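Local coordinates for protein transcriptional activator of comK gene (Bacillus halodurans, PDB 2HQB) that probably activates transcription of the comK gene, as a membrane-anchored BMP-family lipoprotein built like a periplasmic substrate-binding protein, at residues V182-V194 with D205-L217. Numbering follows the deposited sequence.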
ATOM      1  N   VAL A 182      22.299 -12.715  -2.417  1.00 67.86           N
ATOM      2  CA  VAL A 182      21.364 -11.806  -1.762  1.00 65.83           C
ATOM      3  C   VAL A 182      20.535 -12.734  -0.866  1.00 64.18           C
ATOM      4  O   VAL A 182      20.111 -13.810  -1.290  1.00 68.60           O
ATOM      5  CB  VAL A 182      20.448 -11.072  -2.791  1.00 67.79           C
ATOM      6  CG1 VAL A 182      19.753  -9.899  -2.129  1.00 60.97           C
ATOM      7  CG2 VAL A 182      21.258 -10.580  -3.972  1.00 68.35           C
ATOM      8  N   ASP A 183      20.292 -12.324   0.366  1.00 63.33           N
ATOM      9  CA  ASP A 183      19.568 -13.185   1.284  1.00 64.54           C
ATOM     10  C   ASP A 183      18.338 -12.588   1.988  1.00 61.77           C
ATOM     11  O   ASP A 183      17.692 -13.253   2.796  1.00 62.63           O
ATOM     12  CB  ASP A 183      20.560 -13.725   2.319  1.00 73.80           C
ATOM     13  CG  ASP A 183      21.281 -12.615   3.083  1.00 77.10           C
ATOM     14  OD1 ASP A 183      22.053 -12.945   4.016  1.00 79.35           O
ATOM     15  OD2 ASP A 183      21.078 -11.420   2.751  1.00 76.82           O
ATOM     16  N   VAL A 184      18.033 -11.329   1.716  1.00 56.70           N
ATOM     17  CA  VAL A 184      16.855 -10.696   2.288  1.00 51.74           C
ATOM     18  C   VAL A 184      16.196  -9.986   1.112  1.00 51.81           C
ATOM     19  O   VAL A 184      16.831  -9.156   0.449  1.00 53.13           O
ATOM     20  CB  VAL A 184      17.224  -9.684   3.377  1.00 50.24           C
ATOM     21  CG1 VAL A 184      15.972  -9.157   4.051  1.00 43.63           C
ATOM     22  CG2 VAL A 184      18.132 -10.342   4.385  1.00 42.14           C
ATOM     23  N   PHE A 185      14.937 -10.333   0.844  1.00 50.70           N
ATOM     24  CA  PHE A 185      14.198  -9.740  -0.271  1.00 49.10           C
ATOM     25  C   PHE A 185      12.932  -8.895   0.058  1.00 50.21           C
ATOM     26  O   PHE A 185      12.190  -9.134   1.031  1.00 46.85           O
ATOM     27  CB  PHE A 185      13.851 -10.834  -1.270  1.00 37.73           C
ATOM     28  CG  PHE A 185      15.049 -11.595  -1.779  1.00 47.14           C
ATOM     29  CD1 PHE A 185      15.653 -12.580  -1.003  1.00 50.60           C
ATOM     30  CD2 PHE A 185      15.532 -11.377  -3.067  1.00 53.96           C
ATOM     31  CE1 PHE A 185      16.716 -13.349  -1.506  1.00 53.01           C
ATOM     32  CE2 PHE A 185      16.595 -12.142  -3.582  1.00 61.42           C
ATOM     33  CZ  PHE A 185      17.183 -13.130  -2.798  1.00 55.07           C
ATOM     34  N   TYR A 186      12.734  -7.870  -0.764  1.00 48.86           N
ATOM     35  CA  TYR A 186      11.606  -6.958  -0.645  1.00 45.95           C
ATOM     36  C   TYR A 186      10.908  -7.027  -1.997  1.00 44.39           C
ATOM     37  O   TYR A 186      11.228  -6.247  -2.896  1.00 45.47           O
ATOM     38  CB  TYR A 186      12.110  -5.533  -0.395  1.00 32.06           C
ATOM     39  CG  TYR A 186      11.006  -4.548  -0.112  1.00 37.47           C
ATOM     40  CD1 TYR A 186       9.861  -4.929   0.610  1.00 36.32           C
ATOM     41  CD2 TYR A 186      11.098  -3.227  -0.534  1.00 39.17           C
ATOM     42  CE1 TYR A 186       8.829  -4.001   0.907  1.00 22.61           C
ATOM     43  CE2 TYR A 186      10.068  -2.301  -0.235  1.00 41.61           C
ATOM     44  CZ  TYR A 186       8.948  -2.707   0.486  1.00 31.78           C
ATOM     45  OH  TYR A 186       7.974  -1.796   0.809  1.00 39.09           O
ATOM     46  N   PRO A 187       9.973  -7.981  -2.176  1.00 44.03           N
ATOM     47  CA  PRO A 187       9.284  -8.081  -3.480  1.00 43.12           C
ATOM     48  C   PRO A 187       8.073  -7.149  -3.477  1.00 44.65           C
ATOM     49  O   PRO A 187       6.945  -7.543  -3.178  1.00 42.04           O
ATOM     50  CB  PRO A 187       8.965  -9.573  -3.586  1.00 35.77           C
ATOM     51  CG  PRO A 187       8.764  -9.994  -2.124  1.00 36.85           C
ATOM     52  CD  PRO A 187       9.634  -9.100  -1.267  1.00 31.30           C
ATOM     53  N   ALA A 188       8.355  -5.893  -3.814  1.00 46.66           N
ATOM     54  CA  ALA A 188       7.388  -4.822  -3.779  1.00 49.33           C
ATOM     55  C   ALA A 188       6.439  -4.688  -4.950  1.00 54.01           C
ATOM     56  O   ALA A 188       6.448  -3.673  -5.679  1.00 58.97           O
ATOM     57  CB  ALA A 188       8.122  -3.509  -3.538  1.00 45.85           C
ATOM     58  N   GLY A 189       5.598  -5.709  -5.101  1.00 52.30           N
ATOM     59  CA  GLY A 189       4.595  -5.742  -6.159  1.00 47.52           C
ATOM     60  C   GLY A 189       3.467  -6.589  -5.639  1.00 38.80           C
ATOM     61  O   GLY A 189       3.670  -7.768  -5.425  1.00 36.81           O
ATOM     62  N   ASP A 190       2.297  -5.997  -5.398  1.00 43.40           N
ATOM     63  CA  ASP A 190       1.139  -6.757  -4.861  1.00 41.82           C
ATOM     64  C   ASP A 190       0.854  -7.976  -5.685  1.00 34.07           C
ATOM     65  O   ASP A 190       0.709  -9.068  -5.165  1.00 31.61           O
ATOM     66  CB  ASP A 190      -0.134  -5.928  -4.867  1.00 51.83           C
ATOM     67  CG  ASP A 190      -0.051  -4.728  -3.967  1.00 50.23           C
ATOM     68  OD1 ASP A 190      -0.305  -4.903  -2.757  1.00 44.36           O
ATOM     69  OD2 ASP A 190       0.266  -3.629  -4.486  1.00 41.79           O
ATOM     70  N   GLY A 191       0.763  -7.784  -6.986  1.00 31.39           N
ATOM     71  CA  GLY A 191       0.502  -8.924  -7.832  1.00 36.50           C
ATOM     72  C   GLY A 191       1.343 -10.177  -7.616  1.00 39.18           C
ATOM     73  O   GLY A 191       0.769 -11.249  -7.413  1.00 36.24           O
ATOM     74  N   TYR A 192       2.681 -10.063  -7.633  1.00 40.78           N
ATOM     75  CA  TYR A 192       3.544 -11.247  -7.506  1.00 37.09           C
ATOM     76  C   TYR A 192       4.146 -11.482  -6.169  1.00 38.93           C
ATOM     77  O   TYR A 192       4.878 -12.435  -5.992  1.00 45.58           O
ATOM     78  CB  TYR A 192       4.681 -11.186  -8.521  1.00 35.21           C
ATOM     79  CG  TYR A 192       5.505  -9.941  -8.385  1.00 42.46           C
ATOM     80  CD1 TYR A 192       6.315  -9.720  -7.248  1.00 34.37           C
ATOM     81  CD2 TYR A 192       5.431  -8.938  -9.357  1.00 39.74           C
ATOM     82  CE1 TYR A 192       7.019  -8.514  -7.097  1.00 22.33           C
ATOM     83  CE2 TYR A 192       6.129  -7.725  -9.218  1.00 32.72           C
ATOM     84  CZ  TYR A 192       6.915  -7.523  -8.087  1.00 29.35           C
ATOM     85  OH  TYR A 192       7.565  -6.321  -7.945  1.00 39.71           O
ATOM     86  N   HIS A 193       3.843 -10.613  -5.225  1.00 40.15           N
ATOM     87  CA  HIS A 193       4.399 -10.709  -3.900  1.00 38.66           C
ATOM     88  C   HIS A 193       4.444 -12.116  -3.289  1.00 40.58           C
ATOM     89  O   HIS A 193       5.538 -12.603  -2.954  1.00 40.90           O
ATOM     90  CB  HIS A 193       3.676  -9.738  -2.983  1.00 35.36           C
ATOM     91  CG  HIS A 193       4.260  -9.666  -1.614  1.00 32.65           C
ATOM     92  ND1 HIS A 193       5.402  -8.946  -1.334  1.00 30.51           N
ATOM     93  CD2 HIS A 193       3.882 -10.249  -0.456  1.00 34.10           C
ATOM     94  CE1 HIS A 193       5.702  -9.091  -0.056  1.00 38.56           C
ATOM     95  NE2 HIS A 193       4.796  -9.876   0.502  1.00 45.51           N
ATOM     96  N   VAL A 194       3.296 -12.779  -3.137  1.00 39.17           N
ATOM     97  CA  VAL A 194       3.314 -14.128  -2.563  1.00 38.83           C
ATOM     98  C   VAL A 194       4.147 -15.121  -3.393  1.00 43.44           C
ATOM     99  O   VAL A 194       5.059 -15.765  -2.859  1.00 46.76           O
ATOM    100  CB  VAL A 194       1.950 -14.671  -2.396  1.00 36.79           C
ATOM    101  CG1 VAL A 194       2.048 -16.056  -1.860  1.00 36.40           C
ATOM    102  CG2 VAL A 194       1.175 -13.804  -1.417  1.00 41.46           C
ATOM    103  N   ASP A 205      15.453 -18.134   2.490  1.00 60.13           N
ATOM    104  CA  ASP A 205      15.926 -16.772   2.689  1.00 64.67           C
ATOM    105  C   ASP A 205      14.856 -15.965   3.462  1.00 64.17           C
ATOM    106  O   ASP A 205      13.794 -16.496   3.816  1.00 67.53           O
ATOM    107  CB  ASP A 205      16.262 -16.133   1.330  1.00 68.19           C
ATOM    108  CG  ASP A 205      17.664 -16.522   0.824  1.00 77.46           C
ATOM    109  OD1 ASP A 205      18.630 -16.286   1.580  1.00 83.03           O
ATOM    110  OD2 ASP A 205      17.809 -17.050  -0.310  1.00 71.96           O
ATOM    111  N   PHE A 206      15.152 -14.699   3.740  1.00 60.64           N
ATOM    112  CA  PHE A 206      14.238 -13.796   4.452  1.00 56.54           C
ATOM    113  C   PHE A 206      13.545 -12.793   3.524  1.00 50.43           C
ATOM    114  O   PHE A 206      14.125 -12.317   2.556  1.00 48.38           O
ATOM    115  CB  PHE A 206      15.006 -13.009   5.519  1.00 57.49           C
ATOM    116  CG  PHE A 206      15.368 -13.822   6.721  1.00 64.14           C
ATOM    117  CD1 PHE A 206      16.503 -13.524   7.462  1.00 64.22           C
ATOM    118  CD2 PHE A 206      14.551 -14.863   7.141  1.00 70.19           C
ATOM    119  CE1 PHE A 206      16.817 -14.247   8.603  1.00 53.96           C
ATOM    120  CE2 PHE A 206      14.859 -15.590   8.284  1.00 73.73           C
ATOM    121  CZ  PHE A 206      15.997 -15.275   9.012  1.00 64.24           C
ATOM    122  N   ALA A 207      12.294 -12.469   3.812  1.00 47.50           N
ATOM    123  CA  ALA A 207      11.629 -11.492   2.978  1.00 45.93           C
ATOM    124  C   ALA A 207      11.000 -10.398   3.827  1.00 46.26           C
ATOM    125  O   ALA A 207      10.937 -10.518   5.050  1.00 43.20           O
ATOM    126  CB  ALA A 207      10.583 -12.167   2.137  1.00 36.35           C
ATOM    127  N   ILE A 208      10.593  -9.310   3.171  1.00 50.14           N
ATOM    128  CA  ILE A 208       9.879  -8.209   3.841  1.00 51.56           C
ATOM    129  C   ILE A 208       8.467  -8.159   3.227  1.00 50.00           C
ATOM    130  O   ILE A 208       8.324  -8.091   2.000  1.00 47.87           O
ATOM    131  CB  ILE A 208      10.535  -6.808   3.626  1.00 52.32           C
ATOM    132  CG1 ILE A 208      11.941  -6.760   4.232  1.00 51.09           C
ATOM    133  CG2 ILE A 208       9.680  -5.738   4.301  1.00 46.76           C
ATOM    134  CD1 ILE A 208      11.978  -7.074   5.689  1.00 53.71           C
ATOM    135  N   GLY A 209       7.436  -8.218   4.070  1.00 47.66           N
ATOM    136  CA  GLY A 209       6.067  -8.156   3.578  1.00 46.60           C
ATOM    137  C   GLY A 209       5.710  -6.859   2.841  1.00 46.73           C
ATOM    138  O   GLY A 209       6.254  -5.785   3.118  1.00 45.09           O
ATOM    139  N   TYR A 210       4.768  -6.958   1.909  1.00 49.31           N
ATOM    140  CA  TYR A 210       4.345  -5.806   1.125  1.00 50.44           C
ATOM    141  C   TYR A 210       2.853  -5.478   1.225  1.00 50.08           C
ATOM    142  O   TYR A 210       2.012  -6.316   0.915  1.00 49.61           O
ATOM    143  CB  TYR A 210       4.690  -6.028  -0.351  1.00 42.40           C
ATOM    144  CG  TYR A 210       4.588  -4.767  -1.162  1.00 35.38           C
ATOM    145  CD1 TYR A 210       5.453  -3.686  -0.898  1.00 27.21           C
ATOM    146  CD2 TYR A 210       3.632  -4.635  -2.182  1.00 20.66           C
ATOM    147  CE1 TYR A 210       5.383  -2.508  -1.623  1.00 19.96           C
ATOM    148  CE2 TYR A 210       3.540  -3.443  -2.924  1.00 33.45           C
ATOM    149  CZ  TYR A 210       4.430  -2.377  -2.631  1.00 39.44           C
ATOM    150  OH  TYR A 210       4.360  -1.175  -3.316  1.00 34.91           O
ATOM    151  N   VAL A 211       2.547  -4.246   1.630  1.00 50.32           N
ATOM    152  CA  VAL A 211       1.176  -3.741   1.752  1.00 45.84           C
ATOM    153  C   VAL A 211       0.281  -4.494   2.724  1.00 46.92           C
ATOM    154  O   VAL A 211      -0.736  -3.971   3.134  1.00 53.51           O
ATOM    155  CB  VAL A 211       0.505  -3.661   0.361  1.00 38.55           C
ATOM    156  CG1 VAL A 211      -0.878  -3.144   0.471  1.00 33.99           C
ATOM    157  CG2 VAL A 211       1.312  -2.720  -0.547  1.00 31.11           C
ATOM    158  N   GLY A 212       0.668  -5.703   3.121  1.00 46.08           N
ATOM    159  CA  GLY A 212      -0.128  -6.477   4.060  1.00 36.55           C
ATOM    160  C   GLY A 212       0.733  -7.032   5.189  1.00 44.18           C
ATOM    161  O   GLY A 212       1.932  -7.196   5.039  1.00 44.29           O
ATOM    162  N   ASP A 213       0.134  -7.361   6.327  1.00 54.32           N
ATOM    163  CA  ASP A 213       0.919  -7.892   7.433  1.00 55.58           C
ATOM    164  C   ASP A 213       1.725  -9.122   7.084  1.00 58.49           C
ATOM    165  O   ASP A 213       2.685  -9.444   7.795  1.00 67.69           O
ATOM    166  CB  ASP A 213       0.066  -8.207   8.624  1.00 59.29           C
ATOM    167  CG  ASP A 213       0.892  -8.551   9.815  1.00 62.67           C
ATOM    168  OD1 ASP A 213       1.677  -7.682  10.241  1.00 43.67           O
ATOM    169  OD2 ASP A 213       0.761  -9.692  10.320  1.00 81.70           O
ATOM    170  N   GLN A 214       1.328  -9.821   6.022  1.00 50.58           N
ATOM    171  CA  GLN A 214       2.085 -10.970   5.516  1.00 48.53           C
ATOM    172  C   GLN A 214       2.699 -11.957   6.459  1.00 52.53           C
ATOM    173  O   GLN A 214       3.304 -12.890   5.980  1.00 54.35           O
ATOM    174  CB  GLN A 214       3.277 -10.535   4.676  1.00 33.40           C
ATOM    175  CG  GLN A 214       3.045  -9.854   3.340  1.00 44.46           C
ATOM    176  CD  GLN A 214       1.666 -10.037   2.768  1.00 43.48           C
ATOM    177  OE1 GLN A 214       1.093 -11.123   2.799  1.00 46.25           O
ATOM    178  NE2 GLN A 214       1.129  -8.962   2.212  1.00 36.56           N
ATOM    179  N   ALA A 215       2.619 -11.771   7.771  1.00 58.75           N
ATOM    180  CA  ALA A 215       3.256 -12.729   8.671  1.00 59.47           C
ATOM    181  C   ALA A 215       2.635 -14.111   8.604  1.00 66.39           C
ATOM    182  O   ALA A 215       3.327 -15.092   8.383  1.00 70.61           O
ATOM    183  CB  ALA A 215       3.224 -12.214  10.076  1.00 54.32           C
ATOM    184  N   ASP A 216       1.323 -14.200   8.775  1.00 72.67           N
ATOM    185  CA  ASP A 216       0.662 -15.493   8.730  1.00 77.24           C
ATOM    186  C   ASP A 216       0.651 -16.165   7.351  1.00 82.01           C
ATOM    187  O   ASP A 216       0.442 -17.371   7.236  1.00 84.85           O
ATOM    188  CB  ASP A 216      -0.732 -15.333   9.313  1.00 80.82           C
ATOM    189  CG  ASP A 216      -0.682 -14.918  10.790  1.00 98.05           C
ATOM    190  OD1 ASP A 216      -0.269 -15.751  11.635  1.00 95.46           O
ATOM    191  OD2 ASP A 216      -1.030 -13.755  11.109  1.00103.16           O
ATOM    192  N   LEU A 217       0.905 -15.381   6.310  1.00 86.55           N
ATOM    193  CA  LEU A 217       0.967 -15.895   4.938  1.00 87.23           C
ATOM    194  C   LEU A 217       2.455 -15.844   4.552  1.00 82.12           C
ATOM    195  O   LEU A 217       2.907 -15.070   3.687  1.00 78.46           O
ATOM    196  CB  LEU A 217       0.132 -15.022   4.005  1.00 94.57           C
ATOM    197  CG  LEU A 217      -0.288 -15.680   2.690  1.00101.21           C
ATOM    198  CD1 LEU A 217      -1.293 -16.831   2.968  1.00 92.55           C
ATOM    199  CD2 LEU A 217      -0.903 -14.600   1.777  1.00105.34           C
TER
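Three backbone hydrogen bonds join the parallel strands, with Val-184 opposite Phe-206 and Phe-185 opposite Ala-207: Phe-206 N to Asp-183 O (3.1 Å), Phe-185 N to Phe-206 O (2.7 Å) and Ile-208 N to Phe-185 O (2.7 Å). The carboxylate of Asp-183 turns from this ladder to Ser-124 and the backbone of Glu-125 and Thr-126. Past the paired region the two chains draw apart, and side chains bridge them. His-193, at the start of helix 193-203, gives its ND1 hydrogen to Pro-187 O in a nearly straight bond (2.8 Å, 175°) lying in the imidazole plane. The bond fixes the ring's rotation, and Tyr-210 CB sits over one ring face while Gln-214 CG approaches His-193 NE2. Gln-214 also turns back within its own segment, its NE2 donating to Tyr-210 O from above the carbonyl plane.

With CG trans to the backbone N (chi1 -166°), the Tyr-210 ring is placed against the consecutive inverse gamma turns centred on Pro-187 and Ala-188. Ala-188 CA stands over its centre, a CH-pi contact 3.7 Å from the centroid, and Val-211 CG2 covers part of the opposite face. At the ring edge lies Tyr-186 OH, 3.6 Å from Tyr-210 CD1, its hydroxyl hydrogen-bonded to Thr-226; the two tyrosine planes are inclined at 69°. Replacing Tyr-210 with alanine would probably leave Ala-188 without the ring it packs on and open a gap beside Tyr-186 OH. Tyr-186 CD1 also packs on Ile-208 CB (3.6 Å). Val-184 and Phe-206 share one face of the sheet, against Leu-223, and Phe-185 and Ala-207 the other, covered by Ile-200 of helix 193-203.

Strand 184-186, helix 193-203 and strand 206-211 thus form a beta-alpha-beta unit with neighbouring parallel strands, the repeating element of the Rossmann-like lobes of periplasmic binding proteins.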